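Local atomic coordinates of type I polyketide synthase PikAII (Streptomyces venezuelae, PDB entry 3QP9), a protein that carries a C2-type ketoreductase domain of a modular polyketide synthase, a type that probably epimerises alpha-substituted beta-keto intermediates without reducing them. Residues E266-L271 against G277-H282; L233-L238 against V491-F496. All blocks are in the same frame, centred on the assembly; numbering follows the deposited sequence.

Overall arrangement
Contact 1 lies wholly within the KR domain and joins helix 262-274 to strand 278-283, neighbours in sequence. Contact 2 brings strand 227-235 against the start of helix 493-501, 253 residues apart at their closest ends, so contact 1 is nested in the loop that contact 2 closes. Their centres are 30 Å apart and their nearest atoms about 14 Å, and they do not touch. Strand 227-235 runs beside 29-36, which adjoins 485-488; 435-441, 396-402, 343-348, 253-256 and 278-283 follow in spatial order. Contact 1 is therefore a local step of the Rossmann fold, whereas contact 2 ties the N-terminal half of the chain to its C-terminal end.

Contact 1 of 2, residues E266-L271 against G277-H282; sequences EAARRL and GHLLLH
No aromatic ring enters the packing of A268 and L271 against L279 and L281; the flat group that takes part is the A268 backbone carbonyl, whose O lies 3.6 Å from L279 CD1. The contact belongs to a beta-alpha-beta unit of the Rossmann fold, strand 253-256, helix 262-274 and strand 278-283. As evidence, the axes of the segments 266-271 and 278-282 run antiparallel at 170°, with a closest approach of 9.8 Å, and the nearest CA atoms, those of A268 and L279, are 7.4 Å apart. Residues three apart on the helix meet residues two apart on the strand, as expected when one helical face covers one side of a strand. A268 is the small element between two leucines: its CB is 3.9 Å from L281 CD2 and 4.2 Å from L279 CD1. The bond leaving L281 CA does not aim at the helix; with CG set beside the backbone N (chi1 -58°), the branch CD2 makes the touch. All four touching residues are buried, and L279 and L271 also rest on V254 of the preceding strand, so the apolar layer runs on past this pair of elements. On the helix's other side, R269 NH2 and E266 OE2 form a salt bridge at 2.8 Å, although the hydrogen bond within it is weak; R269 NE has a second partner in E309. L271 and L279 cross obliquely, L279 turning CD1 to the carbonyl of A268 and CD2 to L271, where L279 CD2 stops 4.1 Å from L271 CD1.

Contact 2 of 2, residues L233-L238 against V491-F496; sequences LVRASL and VDWSSF
Apolar contact comes from L233 and W493, joining strand 227-235 to the first turn of the N-capped helix 493-501, which follows strand 485-488; strand 29-36 separates the two strands. L233 CD2 meets W493 CH2, on the six-membered ring, at 3.7 Å, the two side chains lying about perpendicular; CG of L233 is opposite the backbone N (chi1 -178°), which carries the branch out to the indole.

The polar link between the segments is a water, accepting from R235 NH1 at 3.1 Å in the guanidinium plane and donating to V491 O at 2.8 Å. The extended R235 chain also lays NH1 beside W493 NE1, 3.7 Å away, but both are donors and neither can accept: NE1 bonds instead to Y30 OH. NH1 lies at the indole edge, near the ring plane, so the cation is not stacked on the face; the two planes are tilted 83° apart. Outside the segments, R235 NE forms a salt bridge with E514 and NH2 binds S27 O. All three guanidinium nitrogens are thus engaged, which should fix its rotation.

Capping interactions order the helix start. D492 is the N-cap: its OD1 takes the capping bond from S494 N, weak at 3.2 Å, while its backbone O accepts from S495 N and F496 N as the first helical turn closes.

Stacking within 491-496 covers one face of the indole from its own segment, V491 CG1 sitting 3.4 Å above the plane of the W493 ring, over its centre.

Contact 1 of 2, residues E266-L271 against G277-H282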
loop_
_atom_site.group_PDB
_atom_site.type_symbol
_atom_site.label_atom_id
_atom_site.label_comp_id
_atom_site.label_asym_id
_atom_site.label_seq_id
_atom_site.Cartn_x
_atom_site.Cartn_y
_atom_site.Cartn_z
ATOM N N GLU A 266 23.596 -4.391 -5.472
ATOM C CA GLU A 266 24.017 -4.955 -4.191
ATOM C C GLU A 266 23.336 -6.234 -3.850
ATOM O O GLU A 266 23.987 -7.175 -3.310
ATOM C CB GLU A 266 23.921 -3.948 -3.016
ATOM C CG GLU A 266 25.021 -2.795 -3.118
ATOM C CD GLU A 266 26.464 -3.368 -3.109
ATOM O OE1 GLU A 266 26.747 -4.377 -2.428
ATOM O OE2 GLU A 266 27.294 -2.857 -3.876
ATOM N N ALA A 267 22.019 -6.305 -4.120
ATOM C CA ALA A 267 21.272 -7.566 -3.856
ATOM C C ALA A 267 21.814 -8.730 -4.651
ATOM O O ALA A 267 22.009 -9.852 -4.161
ATOM C CB ALA A 267 19.808 -7.352 -4.173
ATOM N N ALA A 268 22.062 -8.498 -5.921
ATOM C CA ALA A 268 22.680 -9.525 -6.749
ATOM C C ALA A 268 24.111 -9.865 -6.324
ATOM O O ALA A 268 24.459 -11.051 -6.311
ATOM C CB ALA A 268 22.611 -9.078 -8.269
ATOM N N ARG A 269 24.919 -8.877 -5.908
ATOM C CA ARG A 269 26.247 -9.161 -5.344
ATOM C C ARG A 269 26.106 -10.034 -4.112
ATOM O O ARG A 269 26.843 -10.996 -3.933
ATOM C CB ARG A 269 27.058 -7.928 -4.931
ATOM C CG ARG A 269 27.349 -6.974 -6.055
ATOM C CD ARG A 269 28.224 -5.818 -5.563
ATOM N NE ARG A 269 28.690 -5.143 -6.745
ATOM C CZ ARG A 269 28.238 -3.987 -7.214
ATOM N NH1 ARG A 269 28.791 -3.546 -8.305
ATOM N NH2 ARG A 269 27.275 -3.311 -6.599
ATOM N N ARG A 270 25.153 -9.682 -3.265
ATOM C CA ARG A 270 24.938 -10.478 -2.058
ATOM C C ARG A 270 24.524 -11.873 -2.384
ATOM O O ARG A 270 24.965 -12.837 -1.707
ATOM C CB ARG A 270 23.922 -9.807 -1.107
ATOM C CG ARG A 270 23.529 -10.586 0.101
ATOM C CD ARG A 270 24.702 -10.783 1.073
ATOM N NE ARG A 270 25.045 -9.515 1.700
ATOM C CZ ARG A 270 24.524 -9.073 2.861
ATOM N NH1 ARG A 270 24.926 -7.902 3.317
ATOM N NH2 ARG A 270 23.686 -9.812 3.573
ATOM N N LEU A 271 23.605 -12.055 -3.342
ATOM C CA LEU A 271 23.186 -13.443 -3.679
ATOM C C LEU A 271 24.369 -14.263 -4.188
ATOM O O LEU A 271 24.627 -15.410 -3.780
ATOM C CB LEU A 271 22.090 -13.350 -4.762
ATOM C CG LEU A 271 20.717 -12.889 -4.238
ATOM C CD1 LEU A 271 19.812 -12.360 -5.308
ATOM C CD2 LEU A 271 20.104 -14.148 -3.674
ATOM N N GLY A 277 24.137 -19.715 -7.657
ATOM C CA GLY A 277 24.867 -20.050 -8.881
ATOM C C GLY A 277 24.377 -19.369 -10.185
ATOM O O GLY A 277 25.087 -19.388 -11.156
ATOM N N HIS A 278 23.158 -18.836 -10.233
ATOM C CA HIS A 278 22.553 -18.388 -11.506
ATOM C C HIS A 278 21.665 -17.160 -11.317
ATOM O O HIS A 278 20.682 -17.205 -10.575
ATOM C CB HIS A 278 21.746 -19.479 -12.150
ATOM C CG HIS A 278 22.517 -20.737 -12.350
ATOM N ND1 HIS A 278 22.630 -21.728 -11.380
ATOM C CD2 HIS A 278 23.221 -21.168 -13.410
ATOM C CE1 HIS A 278 23.414 -22.687 -11.819
ATOM N NE2 HIS A 278 23.791 -22.371 -13.047
ATOM N N LEU A 279 22.002 -16.075 -11.981
ATOM C CA LEU A 279 21.306 -14.837 -11.781
ATOM C C LEU A 279 20.756 -14.315 -13.119
ATOM O O LEU A 279 21.415 -14.363 -14.150
ATOM C CB LEU A 279 22.233 -13.774 -11.148
ATOM C CG LEU A 279 22.550 -14.040 -9.670
ATOM C CD1 LEU A 279 23.687 -13.084 -9.128
ATOM C CD2 LEU A 279 21.233 -13.932 -8.822
ATOM N N LEU A 280 19.528 -13.810 -13.077
ATOM C CA LEU A 280 18.953 -13.226 -14.251
ATOM C C LEU A 280 18.698 -11.785 -13.852
ATOM O O LEU A 280 18.023 -11.546 -12.888
ATOM C CB LEU A 280 17.635 -13.941 -14.626
ATOM C CG LEU A 280 16.896 -13.221 -15.794
ATOM C CD1 LEU A 280 17.811 -13.119 -17.023
ATOM C CD2 LEU A 280 15.727 -14.059 -16.096
ATOM N N LEU A 281 19.259 -10.843 -14.577
ATOM C CA LEU A 281 19.241 -9.454 -14.162
ATOM C C LEU A 281 18.409 -8.707 -15.191
ATOM O O LEU A 281 18.774 -8.692 -16.365
ATOM C CB LEU A 281 20.663 -8.852 -14.168
ATOM C CG LEU A 281 21.675 -9.574 -13.281
ATOM C CD1 LEU A 281 22.913 -8.835 -13.368
ATOM C CD2 LEU A 281 21.185 -9.612 -11.833
ATOM N N HIS A 282 17.316 -8.067 -14.754
ATOM C CA HIS A 282 16.459 -7.279 -15.670
ATOM C C HIS A 282 16.793 -5.818 -15.452
ATOM O O HIS A 282 17.063 -5.401 -14.283
ATOM C CB HIS A 282 14.980 -7.548 -15.403
ATOM C CG HIS A 282 14.099 -6.424 -15.818
ATOM N ND1 HIS A 282 14.007 -5.252 -15.092
ATOM C CD2 HIS A 282 13.385 -6.236 -16.945
ATOM C CE1 HIS A 282 13.205 -4.416 -15.728
ATOM N NE2 HIS A 282 12.811 -4.997 -16.853
#

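Contact 2 of 2, residues L233-L238 against V491-F496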
loop_
_atom_site.group_PDB
_atom_site.type_symbol
_atom_site.label_atom_id
_atom_site.label_comp_id
_atom_site.label_asym_id
_atom_site.label_seq_id
_atom_site.Cartn_x
_atom_site.Cartn_y
_atom_site.Cartn_z
ATOM N N LEU A 233 1.032 -0.185 14.115
ATOM C CA LEU A 233 2.417 -0.601 13.827
ATOM C C LEU A 233 3.104 -1.039 15.096
ATOM O O LEU A 233 3.156 -0.295 16.060
ATOM C CB LEU A 233 3.159 0.572 13.175
ATOM C CG LEU A 233 4.599 0.206 12.797
ATOM C CD1 LEU A 233 4.402 -0.593 11.469
ATOM C CD2 LEU A 233 5.318 1.552 12.568
ATOM N N VAL A 234 3.532 -2.297 15.162
ATOM C CA VAL A 234 4.193 -2.795 16.329
ATOM C C VAL A 234 5.572 -3.387 15.994
ATOM O O VAL A 234 5.883 -3.736 14.839
ATOM C CB VAL A 234 3.317 -3.916 17.069
ATOM C CG1 VAL A 234 1.903 -3.284 17.531
ATOM C CG2 VAL A 234 3.192 -5.103 16.189
ATOM N N ARG A 235 6.405 -3.595 17.011
ATOM C CA ARG A 235 7.676 -4.305 16.752
ATOM C C ARG A 235 7.423 -5.740 16.406
ATOM O O ARG A 235 6.547 -6.412 16.984
ATOM C CB ARG A 235 8.596 -4.315 17.999
ATOM C CG ARG A 235 9.306 -3.028 18.128
ATOM C CD ARG A 235 10.425 -2.995 19.154
ATOM N NE ARG A 235 10.818 -1.589 19.235
ATOM C CZ ARG A 235 11.644 -0.980 18.398
ATOM N NH1 ARG A 235 11.905 0.340 18.550
ATOM N NH2 ARG A 235 12.215 -1.691 17.432
ATOM N N ALA A 236 8.155 -6.208 15.433
ATOM C CA ALA A 236 8.116 -7.596 15.034
ATOM C C ALA A 236 9.451 -8.263 15.360
ATOM O O ALA A 236 10.128 -8.756 14.476
ATOM C CB ALA A 236 7.815 -7.714 13.534
ATOM N N SER A 237 9.878 -8.232 16.610
ATOM C CA SER A 237 11.201 -8.783 16.911
ATOM C C SER A 237 11.295 -10.372 16.712
ATOM O O SER A 237 10.270 -11.039 16.527
ATOM C CB SER A 237 11.713 -8.224 18.254
ATOM O OG SER A 237 12.016 -6.818 18.046
ATOM N N LEU A 238 12.509 -10.932 16.601
ATOM C CA LEU A 238 12.644 -12.426 16.562
ATOM C C LEU A 238 12.832 -13.013 17.951
ATOM O O LEU A 238 12.129 -13.972 18.343
ATOM C CB LEU A 238 13.777 -12.914 15.636
ATOM C CG LEU A 238 13.780 -12.523 14.140
ATOM C CD1 LEU A 238 14.813 -13.369 13.399
ATOM C CD2 LEU A 238 12.418 -12.698 13.447
ATOM N N VAL A 491 14.369 3.868 12.777
ATOM C CA VAL A 491 13.537 4.967 13.200
ATOM C C VAL A 491 13.932 5.351 14.650
ATOM O O VAL A 491 14.013 4.479 15.531
ATOM C CB VAL A 491 12.022 4.575 13.161
ATOM C CG1 VAL A 491 11.175 5.869 13.308
ATOM C CG2 VAL A 491 11.618 3.871 11.844
ATOM N N ASP A 492 14.279 6.620 14.874
ATOM C CA ASP A 492 14.313 7.196 16.225
ATOM C C ASP A 492 12.889 7.704 16.499
ATOM O O ASP A 492 12.529 8.795 16.092
ATOM C CB ASP A 492 15.332 8.358 16.287
ATOM C CG ASP A 492 15.292 9.140 17.602
ATOM O OD1 ASP A 492 14.658 8.767 18.636
ATOM O OD2 ASP A 492 15.898 10.218 17.582
ATOM N N TRP A 493 12.116 6.896 17.223
ATOM C CA TRP A 493 10.727 7.208 17.537
ATOM C C TRP A 493 10.522 8.485 18.364
ATOM O O TRP A 493 9.495 9.107 18.259
ATOM C CB TRP A 493 10.050 5.968 18.212
ATOM C CG TRP A 493 10.022 4.801 17.252
ATOM C CD1 TRP A 493 10.784 3.673 17.276
ATOM C CD2 TRP A 493 9.215 4.714 16.076
ATOM N NE1 TRP A 493 10.473 2.861 16.227
ATOM C CE2 TRP A 493 9.516 3.476 15.460
ATOM C CE3 TRP A 493 8.204 5.541 15.519
ATOM C CZ2 TRP A 493 8.898 3.059 14.263
ATOM C CZ3 TRP A 493 7.572 5.113 14.314
ATOM C CH2 TRP A 493 7.902 3.884 13.735
ATOM N N SER A 494 11.517 8.851 19.188
ATOM C CA SER A 494 11.434 10.067 19.971
ATOM C C SER A 494 11.358 11.331 19.031
ATOM O O SER A 494 10.787 12.362 19.429
ATOM C CB SER A 494 12.567 10.090 21.022
ATOM O OG SER A 494 13.854 10.325 20.434
ATOM N N SER A 495 11.873 11.234 17.788
ATOM C CA SER A 495 11.740 12.321 16.795
ATOM C C SER A 495 10.598 12.055 15.868
ATOM O O SER A 495 9.847 12.951 15.530
ATOM C CB SER A 495 13.002 12.513 15.970
ATOM O OG SER A 495 14.034 12.881 16.878
ATOM N N PHE A 496 10.427 10.786 15.499
ATOM C CA PHE A 496 9.399 10.466 14.539
ATOM C C PHE A 496 7.964 10.652 15.019
ATOM O O PHE A 496 7.155 11.185 14.288
ATOM C CB PHE A 496 9.608 9.051 13.969
ATOM C CG PHE A 496 8.673 8.729 12.787
ATOM C CD1 PHE A 496 9.117 8.825 11.474
ATOM C CD2 PHE A 496 7.332 8.331 13.039
ATOM C CE1 PHE A 496 8.205 8.547 10.414
ATOM C CE2 PHE A 496 6.408 8.059 12.034
ATOM C CZ PHE A 496 6.839 8.126 10.692
HETATM O O HOH W 1 13.854 2.059 16.904
#